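Local structure of phosphoenolpyruvate--protein phosphotransferase (Escherichia coli, 5T12) at residues H78-T83 and R130-R135; E41-A46 and W101-V106; I155-E160 and R213-D218; T164-L169 and I190-L195; G45-A50 and R84-L89. The protein probably passes the phosphoryl group of phosphoenolpyruvate to the carrier protein NPr in nitrogen-metabolic phosphotransfer, this chain being its N-terminal phosphotransfer domain. The protein carries 1 engineered substitution. All blocks are in the same frame, centred on the assembly; numbering follows the deposited sequence.

Interactions 1, 2 and 5 belong to the helical part of the chain and touch one another; interactions 3 and 4 belong to the alpha/beta part. Interactions 2 and 5 both use helix 36-61, sharing Gly-45 and Ala-46; interaction 1 joins helices 68-80 and 126-140, and its Leu-80 and Leu-132 also rest on helix 36-61. All five are apolar, with no hydrogen bond between segments. Only buried residues touch in interactions 2 and 3; interactions 1, 4 and 5 include partly exposed ones. Helices meet through leucine methyls set against aliphatic partners, including the Arg-86 chain; in interaction 3, isoleucine, valine and leucine pack across two non-adjacent strands of one sheet. Gln-134 hydrogen-bonds interaction 1 to interaction 4.

Interaction 1 (H78-T83 and R130-R135); sequences HLLSDT and RALGQR
Leu-132 of helix 126-140 meets Leu-79 and Leu-80 of helix 68-80 through a single methyl, CD2. On the more deeply buried side lies Leu-80, whose branching carbon CG stands 4.2 Å from Leu-132 CD2. Its CG sits beside the backbone N, anti to the carbonyl carbon (chi1 -79°), and both this leucine and Leu-132 are buried. Leu-79 forms the more open side, being partly exposed. Its CG is turned the other way, anti to its own nitrogen (chi1 176°), and Leu-79 CD2 touches Leu-132 CD2 at 4.1 Å. The two leucines cross obliquely, methyl against methyl. The successive residues thus straddle one methyl from two directions, with ordinary van der Waals spacing and no polar bond between the segments. Beyond them the chain turns out to solvent: Ser-81 and Thr-83 are exposed, and Asp-82 acts as N-cap of the next helix, 83-94, where it also forms a salt bridge with Arg-84. Further along helix 126-140, Arg-135 forms a salt bridge with Glu-53 of helix 36-61. That helix also closes the buried side, since Leu-80 packs on its Ala-50, Ala-51 and Phe-54, and Leu-132 rests on Phe-54 too. Leu-79 also touches Leu-129, and Leu-80 touches Leu-136, both of helix 126-140.

Interaction 2 (E41-A46 and W101-V106); sequences ERLTGA and WAVKTV
In the all-helical part of this N-terminal domain, helix 36-61 packs on helix 99-115 through Leu-43, which reaches Ala-102 and Val-103. The closest approach is methyl to methyl, Leu-43 CD2 to Val-103 CG2 at 3.7 Å, and the leucine and valine lie alongside each other, running in opposite senses. Val-103 places CG1 anti to the backbone N (chi1 170°), which leaves CG2 beside that nitrogen as the branch that meets the leucine. The other leucine methyl, Leu-43 CD1, lies more loosely over Ala-102, 4.4 Å from Ala-102 CB. Small residues on helix 99-115 thus take a larger one from helix 36-61, and all three are buried. Hydroxyls away from the contact are spent within their own helices. Thr-105 OG1 donates to Trp-101 O at 2.8 Å, from the face of that carbonyl opposite the one used by Thr-105 N. The same hydroxyl oxygen stands over one face of the Trp-101 ring, toward its rim. Thr-44 OG1 donates to Glu-41 O at 3.0 Å, here from the same face as Gly-45 N. At the edge of the interface, Arg-42 makes salt bridges to Glu-39 of its own helix and Glu-100 of helix 99-115. Val-93 of helix 83-94 touches Leu-43, and Leu-136 and Leu-137 of helix 126-140 touch Val-103. This convergence of four helices on an aliphatic interior is that of the helical subdomain of enzyme I, which in the related sugar-system enzyme docks the phosphocarrier.

Interaction 3 (I155-E160 and R213-D218); sequences ILVADE and RTLIVD
Ile-155 reaches over strand 11-18, past Ala-14, so that its terminal methyl lands on Leu-215 and Val-217. Its CG1 lies beside the backbone N and the chain runs on extended (chi2 170°). This carries Ile-155 CD1 to within 3.3 Å of Leu-215 O, close against the backbone, and 3.9 Å from Leu-215 CB. Ile-155 CD1 also meets Val-217 CG1 at 3.7 Å, the two side chains crossing at a slant. That valine branch occupies the crowded position between backbone N and carbonyl carbon (chi1 49°). Leu-215 in turn reaches back to Val-157, Leu-215 CD1 lying 3.7 Å from Val-157 CG1, again with the side chains inclined to one another. Ile-155 and Val-157 therefore offer methyls from the same face of strand 154-158, and Leu-215 and Val-217 answer from the same face of strand 214-218. All four are buried. The strand segments run at 90° to each other with their axes 8.9 Å apart. Strand 11-18 lies between them in the sheet, hydrogen-bonded through Glu-15 and Trp-17 to strand 154-158. The sheet is that of the swivelling phosphohistidine domain of the PEP-utilising enzymes, and its coiling brings one face of these two strands onto a shared aliphatic core.

Interaction 4 (T164-L169 and I190-L195); sequences TTLAEL and IMVRAL
Leu-166 and Val-192 face each other with their CA atoms 8.8 Å apart, the first in helix 163-166, at the start of a type I turn from Leu-166 to Leu-169, the second within helix 187-195. The leucine carries the contact through CD1. With CG beside the backbone N and anti to the carbonyl carbon (chi1 -63°), the side chain points across at the other helix, and Leu-166 CD1 comes 4.0 Å from Val-192 CG1. The two side chains lie nearly perpendicular. The valine branch that does the touching is likewise beside its backbone N (chi1 -69°). On the next residue back, Leu-166 CD1 rests against the root of the side chain, 4.3 Å from Met-191 CB. Both helices belong to the mobile, phosphohistidine-type domain of this family; in relatives the phosphorylated histidine lies near the start of the helix equivalent to 187-195. Met-191 also lies on Phe-73, and Leu-195 on Tyr-57 and Phe-61, so the second helix faces helices 68-80 and 36-61 as well. The turn is closed by a weak backbone bond, Leu-169 N to Leu-166 O at 3.3 Å. Arg-135 NH1 binds the carbonyls of Ala-167 and Leu-169, while Gln-134 NE2 donates to Thr-164 O and to Glu-168 OE2.

Interaction 5 (G45-A50 and R84-L89); sequences GALEEA and RLRREL
Leu-47, two residues on from Gly-45 in helix 36-61, packs against Leu-85, Arg-86 and Leu-89 of helix 83-94. Ala-46, just before it, is turned to a third helix and rests on Leu-140. Leu-47 itself has CG anti to the carbonyl carbon (chi1 -69°), which directs both methyls at the opposing helix. Leu-47 CD1 meets Leu-89 CD1 at 3.7 Å, the two leucines set end to end, and Leu-47 CD2 lies 3.8 Å from that same Leu-89 CD1. Leu-47 CD2 also approaches Leu-85 CD2, at 4.2 Å. On the other flank, Leu-47 CD1 touches the aliphatic part of Arg-86, 3.7 Å from Arg-86 CG, with the two side chains roughly perpendicular. The arginine chain then bends at chi2 and chi3, so its guanidinium leads away from the leucine. Cut back to an alanine, this position would probably leave Leu-89 CD1 without the methyls it packs on and open a gap between the two helices. Glu-48 and Glu-49 follow, both exposed, Glu-49 against His-139, before Ala-50 returns inward to Leu-136. The helix segments run at 148° to each other, roughly antiparallel, with their axes 11.7 Å apart. Helix 126-140 touches Leu-47 through Leu-136, and Val-106 of helix 99-115 backs both Leu-85 and Leu-89.

Interaction 1 (H78-T83 and R130-R135)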
# COMPACT_ATOMS: atom_id res chain seq x y z
N HIS A 78 -5.72 -5.13 16.91
CA HIS A 78 -6.56 -4.91 18.08
C HIS A 78 -7.26 -3.56 18.01
O HIS A 78 -8.42 -3.44 18.42
CB HIS A 78 -5.73 -5.01 19.36
CG HIS A 78 -5.22 -6.39 19.64
ND1 HIS A 78 -3.99 -6.63 20.20
CD2 HIS A 78 -5.79 -7.60 19.44
CE1 HIS A 78 -3.81 -7.93 20.34
NE2 HIS A 78 -4.89 -8.55 19.88
N LEU A 79 -6.58 -2.53 17.50
CA LEU A 79 -7.22 -1.24 17.30
C LEU A 79 -8.35 -1.34 16.29
O LEU A 79 -9.39 -0.68 16.43
CB LEU A 79 -6.19 -0.20 16.85
CG LEU A 79 -6.69 1.20 16.50
CD1 LEU A 79 -7.25 1.90 17.74
CD2 LEU A 79 -5.59 2.03 15.86
N LEU A 80 -8.17 -2.18 15.26
CA LEU A 80 -9.20 -2.33 14.24
C LEU A 80 -10.41 -3.10 14.75
O LEU A 80 -11.52 -2.93 14.22
CB LEU A 80 -8.62 -3.02 13.01
CG LEU A 80 -7.80 -2.13 12.07
CD1 LEU A 80 -7.07 -2.97 11.03
CD2 LEU A 80 -8.70 -1.10 11.40
N SER A 81 -10.23 -3.93 15.77
CA SER A 81 -11.31 -4.72 16.35
C SER A 81 -11.87 -4.11 17.63
O SER A 81 -12.67 -4.75 18.31
CB SER A 81 -10.84 -6.15 16.61
OG SER A 81 -9.63 -6.16 17.34
N ASP A 82 -11.47 -2.88 17.96
CA ASP A 82 -11.93 -2.24 19.18
C ASP A 82 -13.33 -1.66 18.96
O ASP A 82 -13.57 -0.93 17.99
CB ASP A 82 -10.96 -1.14 19.60
CG ASP A 82 -11.15 -0.73 21.04
OD1 ASP A 82 -12.13 -0.02 21.34
OD2 ASP A 82 -10.31 -1.11 21.89
N THR A 83 -14.25 -2.00 19.86
CA THR A 83 -15.64 -1.57 19.70
C THR A 83 -15.78 -0.05 19.81
O THR A 83 -16.68 0.53 19.19
CB THR A 83 -16.53 -2.25 20.74
OG1 THR A 83 -16.10 -1.90 22.06
CG2 THR A 83 -16.46 -3.77 20.58
N ARG A 130 -3.71 7.15 8.94
CA ARG A 130 -4.20 7.39 7.59
C ARG A 130 -4.06 6.15 6.73
O ARG A 130 -4.91 5.87 5.88
CB ARG A 130 -3.47 8.58 6.96
CG ARG A 130 -3.61 9.87 7.74
CD ARG A 130 -3.14 11.07 6.93
NE ARG A 130 -3.22 12.30 7.71
CZ ARG A 130 -4.33 13.02 7.86
NH1 ARG A 130 -5.46 12.63 7.30
NH2 ARG A 130 -4.30 14.13 8.59
N ALA A 131 -2.98 5.39 6.93
CA ALA A 131 -2.80 4.14 6.20
C ALA A 131 -3.89 3.13 6.56
O ALA A 131 -4.43 2.45 5.68
CB ALA A 131 -1.42 3.55 6.48
N LEU A 132 -4.23 3.03 7.85
CA LEU A 132 -5.32 2.15 8.25
C LEU A 132 -6.64 2.60 7.64
O LEU A 132 -7.47 1.78 7.25
CB LEU A 132 -5.43 2.10 9.78
CG LEU A 132 -4.71 0.95 10.50
CD1 LEU A 132 -3.21 1.00 10.26
CD2 LEU A 132 -5.02 0.97 11.99
N GLY A 133 -6.86 3.92 7.56
CA GLY A 133 -8.04 4.42 6.88
C GLY A 133 -8.03 4.11 5.40
O GLY A 133 -9.06 3.74 4.83
N GLN A 134 -6.86 4.24 4.76
CA GLN A 134 -6.73 3.85 3.36
C GLN A 134 -7.07 2.38 3.17
O GLN A 134 -7.73 2.01 2.19
CB GLN A 134 -5.30 4.13 2.88
CG GLN A 134 -4.99 5.60 2.65
CD GLN A 134 -5.28 6.04 1.23
OE1 GLN A 134 -6.27 6.70 0.96
NE2 GLN A 134 -4.39 5.67 0.31
N ARG A 135 -6.64 1.52 4.10
CA ARG A 135 -6.93 0.10 3.99
C ARG A 135 -8.41 -0.18 4.23
O ARG A 135 -8.99 -1.07 3.61
CB ARG A 135 -6.07 -0.69 4.97
CG ARG A 135 -5.93 -2.16 4.62
CD ARG A 135 -5.26 -2.33 3.27
NE ARG A 135 -5.25 -3.72 2.82
CZ ARG A 135 -4.86 -4.11 1.61
NH1 ARG A 135 -4.44 -3.21 0.73
NH2 ARG A 135 -4.89 -5.39 1.29

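Interaction 2 (E41-A46 and W101-V106)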
# COMPACT_ATOMS: atom_id res chain seq x y z
N GLU A 41 -23.65 -2.26 8.28
CA GLU A 41 -23.25 -3.61 7.92
C GLU A 41 -22.02 -3.60 7.02
O GLU A 41 -21.17 -4.49 7.11
CB GLU A 41 -24.41 -4.34 7.25
CG GLU A 41 -25.54 -4.70 8.19
CD GLU A 41 -26.76 -5.26 7.48
OE1 GLU A 41 -26.75 -5.29 6.23
OE2 GLU A 41 -27.72 -5.66 8.16
N ARG A 42 -21.91 -2.59 6.15
CA ARG A 42 -20.71 -2.47 5.32
C ARG A 42 -19.48 -2.13 6.15
O ARG A 42 -18.37 -2.54 5.80
CB ARG A 42 -20.92 -1.40 4.25
CG ARG A 42 -22.04 -1.69 3.26
CD ARG A 42 -22.20 -0.52 2.30
NE ARG A 42 -20.95 -0.22 1.61
CZ ARG A 42 -20.59 1.00 1.21
NH1 ARG A 42 -21.39 2.03 1.45
NH2 ARG A 42 -19.43 1.19 0.59
N LEU A 43 -19.66 -1.39 7.25
CA LEU A 43 -18.54 -1.01 8.09
C LEU A 43 -18.04 -2.18 8.92
O LEU A 43 -16.82 -2.38 9.05
CB LEU A 43 -18.93 0.16 8.99
CG LEU A 43 -18.76 1.54 8.36
CD1 LEU A 43 -19.51 2.59 9.16
CD2 LEU A 43 -17.29 1.90 8.27
N THR A 44 -18.95 -2.96 9.50
CA THR A 44 -18.53 -4.13 10.27
C THR A 44 -17.85 -5.17 9.39
O THR A 44 -16.98 -5.91 9.87
CB THR A 44 -19.74 -4.76 10.98
OG1 THR A 44 -20.76 -5.04 10.03
CG2 THR A 44 -20.28 -3.81 12.05
N GLY A 45 -18.21 -5.22 8.11
CA GLY A 45 -17.52 -6.12 7.20
C GLY A 45 -16.10 -5.68 6.91
O GLY A 45 -15.18 -6.50 6.87
N ALA A 46 -15.90 -4.37 6.72
CA ALA A 46 -14.56 -3.87 6.42
C ALA A 46 -13.66 -3.92 7.65
O ALA A 46 -12.47 -4.24 7.54
CB ALA A 46 -14.65 -2.44 5.88
N TRP A 101 -17.45 8.11 4.01
CA TRP A 101 -17.27 9.38 4.69
C TRP A 101 -17.06 9.18 6.19
O TRP A 101 -16.29 9.92 6.82
CB TRP A 101 -18.46 10.29 4.43
CG TRP A 101 -18.40 11.60 5.17
CD1 TRP A 101 -19.11 11.94 6.29
CD2 TRP A 101 -17.60 12.73 4.84
NE1 TRP A 101 -18.79 13.22 6.68
CE2 TRP A 101 -17.86 13.73 5.81
CE3 TRP A 101 -16.67 13.01 3.83
CZ2 TRP A 101 -17.24 14.97 5.79
CZ3 TRP A 101 -16.06 14.25 3.81
CH2 TRP A 101 -16.35 15.22 4.78
N ALA A 102 -17.73 8.18 6.77
CA ALA A 102 -17.55 7.91 8.19
C ALA A 102 -16.12 7.48 8.49
O ALA A 102 -15.56 7.84 9.54
CB ALA A 102 -18.54 6.83 8.64
N VAL A 103 -15.51 6.72 7.58
CA VAL A 103 -14.11 6.34 7.76
C VAL A 103 -13.21 7.56 7.60
O VAL A 103 -12.27 7.76 8.38
CB VAL A 103 -13.73 5.22 6.77
CG1 VAL A 103 -12.23 4.99 6.78
CG2 VAL A 103 -14.47 3.94 7.12
N LYS A 104 -13.48 8.40 6.60
CA LYS A 104 -12.66 9.59 6.39
C LYS A 104 -12.78 10.55 7.57
O LYS A 104 -11.78 11.15 7.98
CB LYS A 104 -13.08 10.29 5.09
CG LYS A 104 -12.30 11.57 4.80
CD LYS A 104 -12.68 12.16 3.46
CE LYS A 104 -11.84 13.39 3.14
NZ LYS A 104 -12.09 13.89 1.76
N THR A 105 -13.98 10.68 8.14
CA THR A 105 -14.17 11.60 9.25
C THR A 105 -13.42 11.14 10.49
O THR A 105 -12.70 11.92 11.12
CB THR A 105 -15.66 11.75 9.55
OG1 THR A 105 -16.35 12.23 8.39
CG2 THR A 105 -15.88 12.72 10.70
N VAL A 106 -13.56 9.86 10.85
CA VAL A 106 -12.96 9.36 12.09
C VAL A 106 -11.44 9.35 11.97
O VAL A 106 -10.73 9.80 12.88
CB VAL A 106 -13.52 7.97 12.43
CG1 VAL A 106 -12.71 7.34 13.56
CG2 VAL A 106 -14.99 8.07 12.81

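Interaction 3 (I155-E160 and R213-D218)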
# COMPACT_ATOMS: atom_id res chain seq x y z
N ILE A 155 4.25 -3.88 -11.71
CA ILE A 155 5.32 -3.33 -10.89
C ILE A 155 4.98 -1.87 -10.64
O ILE A 155 4.85 -1.08 -11.59
CB ILE A 155 6.69 -3.47 -11.55
CG1 ILE A 155 7.07 -4.95 -11.69
CG2 ILE A 155 7.75 -2.71 -10.76
CD1 ILE A 155 8.28 -5.19 -12.55
N LEU A 156 4.83 -1.50 -9.37
CA LEU A 156 4.50 -0.12 -9.02
C LEU A 156 5.68 0.79 -9.33
O LEU A 156 6.80 0.56 -8.86
CB LEU A 156 4.13 -0.02 -7.54
CG LEU A 156 3.93 1.40 -7.00
CD1 LEU A 156 2.75 2.08 -7.67
CD2 LEU A 156 3.76 1.38 -5.49
N VAL A 157 5.43 1.82 -10.13
CA VAL A 157 6.41 2.87 -10.40
C VAL A 157 5.87 4.17 -9.82
O VAL A 157 4.71 4.52 -10.05
CB VAL A 157 6.71 3.01 -11.90
CG1 VAL A 157 7.53 1.82 -12.38
CG2 VAL A 157 5.42 3.12 -12.71
N ALA A 158 6.71 4.87 -9.07
CA ALA A 158 6.28 6.09 -8.40
C ALA A 158 7.50 6.91 -8.01
O ALA A 158 8.62 6.41 -8.00
CB ALA A 158 5.43 5.77 -7.16
N ASP A 159 7.25 8.18 -7.71
CA ASP A 159 8.31 9.07 -7.26
C ASP A 159 8.56 8.94 -5.77
O ASP A 159 9.70 9.11 -5.32
CB ASP A 159 7.97 10.51 -7.62
CG ASP A 159 6.60 10.92 -7.12
OD1 ASP A 159 5.76 10.03 -6.88
OD2 ASP A 159 6.36 12.14 -6.95
N GLU A 160 7.52 8.66 -4.98
CA GLU A 160 7.64 8.48 -3.54
C GLU A 160 6.88 7.23 -3.13
O GLU A 160 5.93 6.81 -3.80
CB GLU A 160 7.09 9.69 -2.77
CG GLU A 160 7.79 11.01 -3.08
CD GLU A 160 8.92 11.32 -2.11
OE1 GLU A 160 9.25 10.44 -1.28
OE2 GLU A 160 9.46 12.44 -2.17
N ARG A 213 4.67 -0.26 -19.62
CA ARG A 213 5.82 -0.92 -20.22
C ARG A 213 6.25 -2.10 -19.36
O ARG A 213 6.20 -2.03 -18.13
CB ARG A 213 7.00 0.03 -20.42
CG ARG A 213 6.84 1.01 -21.57
CD ARG A 213 8.20 1.38 -22.15
NE ARG A 213 8.18 2.66 -22.84
CZ ARG A 213 9.24 3.22 -23.42
NH1 ARG A 213 10.41 2.59 -23.40
NH2 ARG A 213 9.12 4.39 -24.03
N THR A 214 6.69 -3.17 -20.02
CA THR A 214 7.21 -4.33 -19.31
C THR A 214 8.52 -3.97 -18.62
O THR A 214 9.41 -3.36 -19.23
CB THR A 214 7.42 -5.50 -20.27
OG1 THR A 214 6.17 -5.87 -20.85
CG2 THR A 214 8.01 -6.70 -19.54
N LEU A 215 8.65 -4.36 -17.35
CA LEU A 215 9.83 -4.06 -16.56
C LEU A 215 10.30 -5.31 -15.83
O LEU A 215 9.50 -6.18 -15.48
CB LEU A 215 9.55 -2.95 -15.53
CG LEU A 215 8.87 -1.67 -16.01
CD1 LEU A 215 8.49 -0.81 -14.81
CD2 LEU A 215 9.76 -0.89 -16.96
N ILE A 216 11.61 -5.39 -15.61
CA ILE A 216 12.21 -6.39 -14.73
C ILE A 216 12.89 -5.63 -13.59
O ILE A 216 13.83 -4.87 -13.83
CB ILE A 216 13.21 -7.29 -15.46
CG1 ILE A 216 12.54 -8.05 -16.60
CG2 ILE A 216 13.85 -8.27 -14.48
CD1 ILE A 216 13.46 -9.03 -17.29
N VAL A 217 12.41 -5.84 -12.37
CA VAL A 217 13.01 -5.25 -11.18
C VAL A 217 13.88 -6.30 -10.51
O VAL A 217 13.42 -7.42 -10.23
CB VAL A 217 11.94 -4.69 -10.23
CG1 VAL A 217 10.84 -5.72 -9.98
CG2 VAL A 217 12.57 -4.25 -8.91
N ASP A 218 15.14 -5.95 -10.26
CA ASP A 218 16.11 -6.85 -9.63
C ASP A 218 16.52 -6.22 -8.30
O ASP A 218 17.33 -5.28 -8.28
CB ASP A 218 17.31 -7.08 -10.55
CG ASP A 218 18.40 -7.91 -9.89
OD1 ASP A 218 18.10 -8.64 -8.92
OD2 ASP A 218 19.55 -7.84 -10.36

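Interaction 4 (T164-L169 and I190-L195)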
# COMPACT_ATOMS: atom_id res chain seq x y z
N THR A 164 0.69 4.85 3.05
CA THR A 164 -0.64 5.11 2.51
C THR A 164 -0.75 4.65 1.06
O THR A 164 -1.84 4.26 0.62
CB THR A 164 -0.96 6.60 2.61
OG1 THR A 164 0.01 7.36 1.87
CG2 THR A 164 -0.94 7.05 4.06
N THR A 165 0.35 4.68 0.31
CA THR A 165 0.32 4.22 -1.08
C THR A 165 0.15 2.71 -1.15
O THR A 165 -0.67 2.20 -1.92
CB THR A 165 1.59 4.65 -1.81
OG1 THR A 165 1.73 6.07 -1.73
CG2 THR A 165 1.52 4.24 -3.27
N LEU A 166 0.92 1.97 -0.34
CA LEU A 166 0.82 0.52 -0.36
C LEU A 166 -0.52 0.03 0.16
O LEU A 166 -0.96 -1.07 -0.19
CB LEU A 166 1.96 -0.09 0.46
CG LEU A 166 3.38 0.16 -0.04
CD1 LEU A 166 4.41 -0.19 1.03
CD2 LEU A 166 3.65 -0.63 -1.31
N ALA A 167 -1.20 0.84 0.99
CA ALA A 167 -2.46 0.44 1.59
C ALA A 167 -3.62 0.42 0.61
O ALA A 167 -4.65 -0.18 0.92
CB ALA A 167 -2.79 1.36 2.77
N GLU A 168 -3.48 1.05 -0.56
CA GLU A 168 -4.52 1.02 -1.58
C GLU A 168 -4.11 0.15 -2.77
O GLU A 168 -4.52 0.42 -3.91
CB GLU A 168 -4.86 2.44 -2.04
CG GLU A 168 -3.67 3.34 -2.32
CD GLU A 168 -4.09 4.73 -2.78
OE1 GLU A 168 -4.90 4.83 -3.73
OE2 GLU A 168 -3.61 5.72 -2.19
N LEU A 169 -3.32 -0.89 -2.53
CA LEU A 169 -2.87 -1.80 -3.57
C LEU A 169 -3.19 -3.24 -3.18
O LEU A 169 -3.06 -3.61 -2.01
CB LEU A 169 -1.36 -1.66 -3.82
CG LEU A 169 -0.87 -0.31 -4.32
CD1 LEU A 169 0.64 -0.32 -4.46
CD2 LEU A 169 -1.53 0.05 -5.64
N ILE A 190 10.64 -0.70 5.00
CA ILE A 190 10.55 -1.76 5.99
C ILE A 190 9.37 -2.67 5.69
O ILE A 190 9.43 -3.89 5.94
CB ILE A 190 10.47 -1.16 7.40
CG1 ILE A 190 11.75 -0.37 7.72
CG2 ILE A 190 10.25 -2.24 8.44
CD1 ILE A 190 11.78 0.20 9.13
N MET A 191 8.28 -2.12 5.14
CA MET A 191 7.09 -2.93 4.89
C MET A 191 7.29 -3.86 3.69
O MET A 191 6.89 -5.03 3.74
CB MET A 191 5.88 -2.02 4.67
CG MET A 191 5.45 -1.23 5.90
SD MET A 191 4.03 -0.17 5.60
CE MET A 191 2.73 -1.38 5.35
N VAL A 192 7.90 -3.36 2.61
CA VAL A 192 8.08 -4.19 1.43
C VAL A 192 9.05 -5.33 1.71
O VAL A 192 8.91 -6.43 1.16
CB VAL A 192 8.53 -3.35 0.22
CG1 VAL A 192 7.41 -2.44 -0.24
CG2 VAL A 192 9.77 -2.54 0.57
N ARG A 193 10.05 -5.10 2.57
CA ARG A 193 10.93 -6.20 2.97
C ARG A 193 10.17 -7.23 3.80
O ARG A 193 10.39 -8.44 3.65
CB ARG A 193 12.12 -5.66 3.76
CG ARG A 193 13.19 -4.99 2.91
CD ARG A 193 14.44 -4.70 3.71
NE ARG A 193 14.24 -3.62 4.68
CZ ARG A 193 14.51 -2.34 4.44
NH1 ARG A 193 14.99 -1.98 3.26
NH2 ARG A 193 14.30 -1.43 5.38
N ALA A 194 9.26 -6.77 4.66
CA ALA A 194 8.45 -7.69 5.44
C ALA A 194 7.50 -8.49 4.56
O ALA A 194 7.23 -9.66 4.84
CB ALA A 194 7.66 -6.92 6.51
N LEU A 195 6.98 -7.87 3.50
CA LEU A 195 6.05 -8.53 2.59
C LEU A 195 6.74 -9.34 1.51
O LEU A 195 6.07 -10.09 0.79
CB LEU A 195 5.13 -7.49 1.94
CG LEU A 195 4.16 -6.78 2.89
CD1 LEU A 195 3.55 -5.56 2.21
CD2 LEU A 195 3.07 -7.73 3.35

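Interaction 5 (G45-A50 and R84-L89)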
# COMPACT_ATOMS: atom_id res chain seq x y z
N GLY A 45 -18.21 -5.22 8.11
CA GLY A 45 -17.52 -6.12 7.20
C GLY A 45 -16.10 -5.68 6.91
O GLY A 45 -15.18 -6.50 6.87
N ALA A 46 -15.90 -4.37 6.72
CA ALA A 46 -14.56 -3.87 6.42
C ALA A 46 -13.66 -3.92 7.65
O ALA A 46 -12.47 -4.24 7.54
CB ALA A 46 -14.65 -2.44 5.88
N LEU A 47 -14.20 -3.59 8.83
CA LEU A 47 -13.40 -3.62 10.05
C LEU A 47 -12.92 -5.04 10.35
O LEU A 47 -11.79 -5.23 10.81
CB LEU A 47 -14.21 -3.07 11.23
CG LEU A 47 -14.54 -1.58 11.23
CD1 LEU A 47 -15.48 -1.25 12.37
CD2 LEU A 47 -13.26 -0.75 11.33
N GLU A 48 -13.76 -6.04 10.09
CA GLU A 48 -13.37 -7.42 10.36
C GLU A 48 -12.39 -7.93 9.32
O GLU A 48 -11.44 -8.65 9.66
CB GLU A 48 -14.62 -8.31 10.42
CG GLU A 48 -14.32 -9.78 10.62
CD GLU A 48 -15.55 -10.58 11.01
OE1 GLU A 48 -15.69 -10.91 12.21
OE2 GLU A 48 -16.38 -10.86 10.13
N GLU A 49 -12.59 -7.57 8.05
CA GLU A 49 -11.65 -7.99 7.01
C GLU A 49 -10.28 -7.35 7.20
O GLU A 49 -9.25 -8.00 7.02
CB GLU A 49 -12.21 -7.64 5.63
CG GLU A 49 -13.36 -8.53 5.17
CD GLU A 49 -14.01 -8.04 3.90
OE1 GLU A 49 -13.94 -6.82 3.62
OE2 GLU A 49 -14.59 -8.87 3.16
N ALA A 50 -10.25 -6.07 7.58
CA ALA A 50 -8.98 -5.40 7.81
C ALA A 50 -8.30 -5.93 9.07
O ALA A 50 -7.07 -6.11 9.08
CB ALA A 50 -9.19 -3.89 7.92
N ARG A 84 -14.91 0.60 20.59
CA ARG A 84 -14.93 2.06 20.66
C ARG A 84 -14.66 2.69 19.30
O ARG A 84 -15.25 3.73 18.97
CB ARG A 84 -13.92 2.56 21.69
CG ARG A 84 -14.36 2.36 23.13
CD ARG A 84 -13.22 2.62 24.10
NE ARG A 84 -12.17 1.61 23.97
CZ ARG A 84 -11.09 1.55 24.74
NH1 ARG A 84 -10.90 2.46 25.70
NH2 ARG A 84 -10.19 0.60 24.56
N LEU A 85 -13.79 2.08 18.50
CA LEU A 85 -13.58 2.55 17.13
C LEU A 85 -14.84 2.37 16.30
O LEU A 85 -15.21 3.26 15.52
CB LEU A 85 -12.41 1.81 16.49
CG LEU A 85 -12.21 2.07 14.99
CD1 LEU A 85 -11.84 3.52 14.74
CD2 LEU A 85 -11.15 1.14 14.42
N ARG A 86 -15.51 1.23 16.44
CA ARG A 86 -16.73 0.98 15.67
C ARG A 86 -17.85 1.93 16.09
O ARG A 86 -18.64 2.38 15.25
CB ARG A 86 -17.15 -0.48 15.84
CG ARG A 86 -18.24 -0.93 14.88
CD ARG A 86 -19.54 -1.19 15.62
NE ARG A 86 -19.41 -2.26 16.61
CZ ARG A 86 -20.38 -2.62 17.44
NH1 ARG A 86 -21.55 -1.99 17.41
NH2 ARG A 86 -20.19 -3.60 18.31
N ARG A 87 -17.93 2.25 17.38
CA ARG A 87 -18.94 3.19 17.85
C ARG A 87 -18.67 4.59 17.33
O ARG A 87 -19.61 5.35 17.04
CB ARG A 87 -19.00 3.19 19.38
CG ARG A 87 -19.42 1.85 19.98
CD ARG A 87 -19.61 1.95 21.48
NE ARG A 87 -20.76 2.77 21.82
CZ ARG A 87 -21.21 2.96 23.06
NH1 ARG A 87 -22.27 3.72 23.28
NH2 ARG A 87 -20.60 2.37 24.08
N GLU A 88 -17.39 4.97 17.19
CA GLU A 88 -17.06 6.24 16.56
C GLU A 88 -17.54 6.28 15.12
O GLU A 88 -18.00 7.32 14.64
CB GLU A 88 -15.55 6.48 16.62
CG GLU A 88 -14.98 6.72 18.01
CD GLU A 88 -15.46 8.02 18.63
OE1 GLU A 88 -16.59 8.05 19.16
OE2 GLU A 88 -14.71 9.02 18.57
N LEU A 89 -17.45 5.15 14.42
CA LEU A 89 -17.89 5.08 13.03
C LEU A 89 -19.41 5.04 12.93
O LEU A 89 -19.99 5.62 12.00
CB LEU A 89 -17.27 3.87 12.34
CG LEU A 89 -15.74 3.85 12.25
CD1 LEU A 89 -15.23 2.45 11.93
CD2 LEU A 89 -15.26 4.84 11.20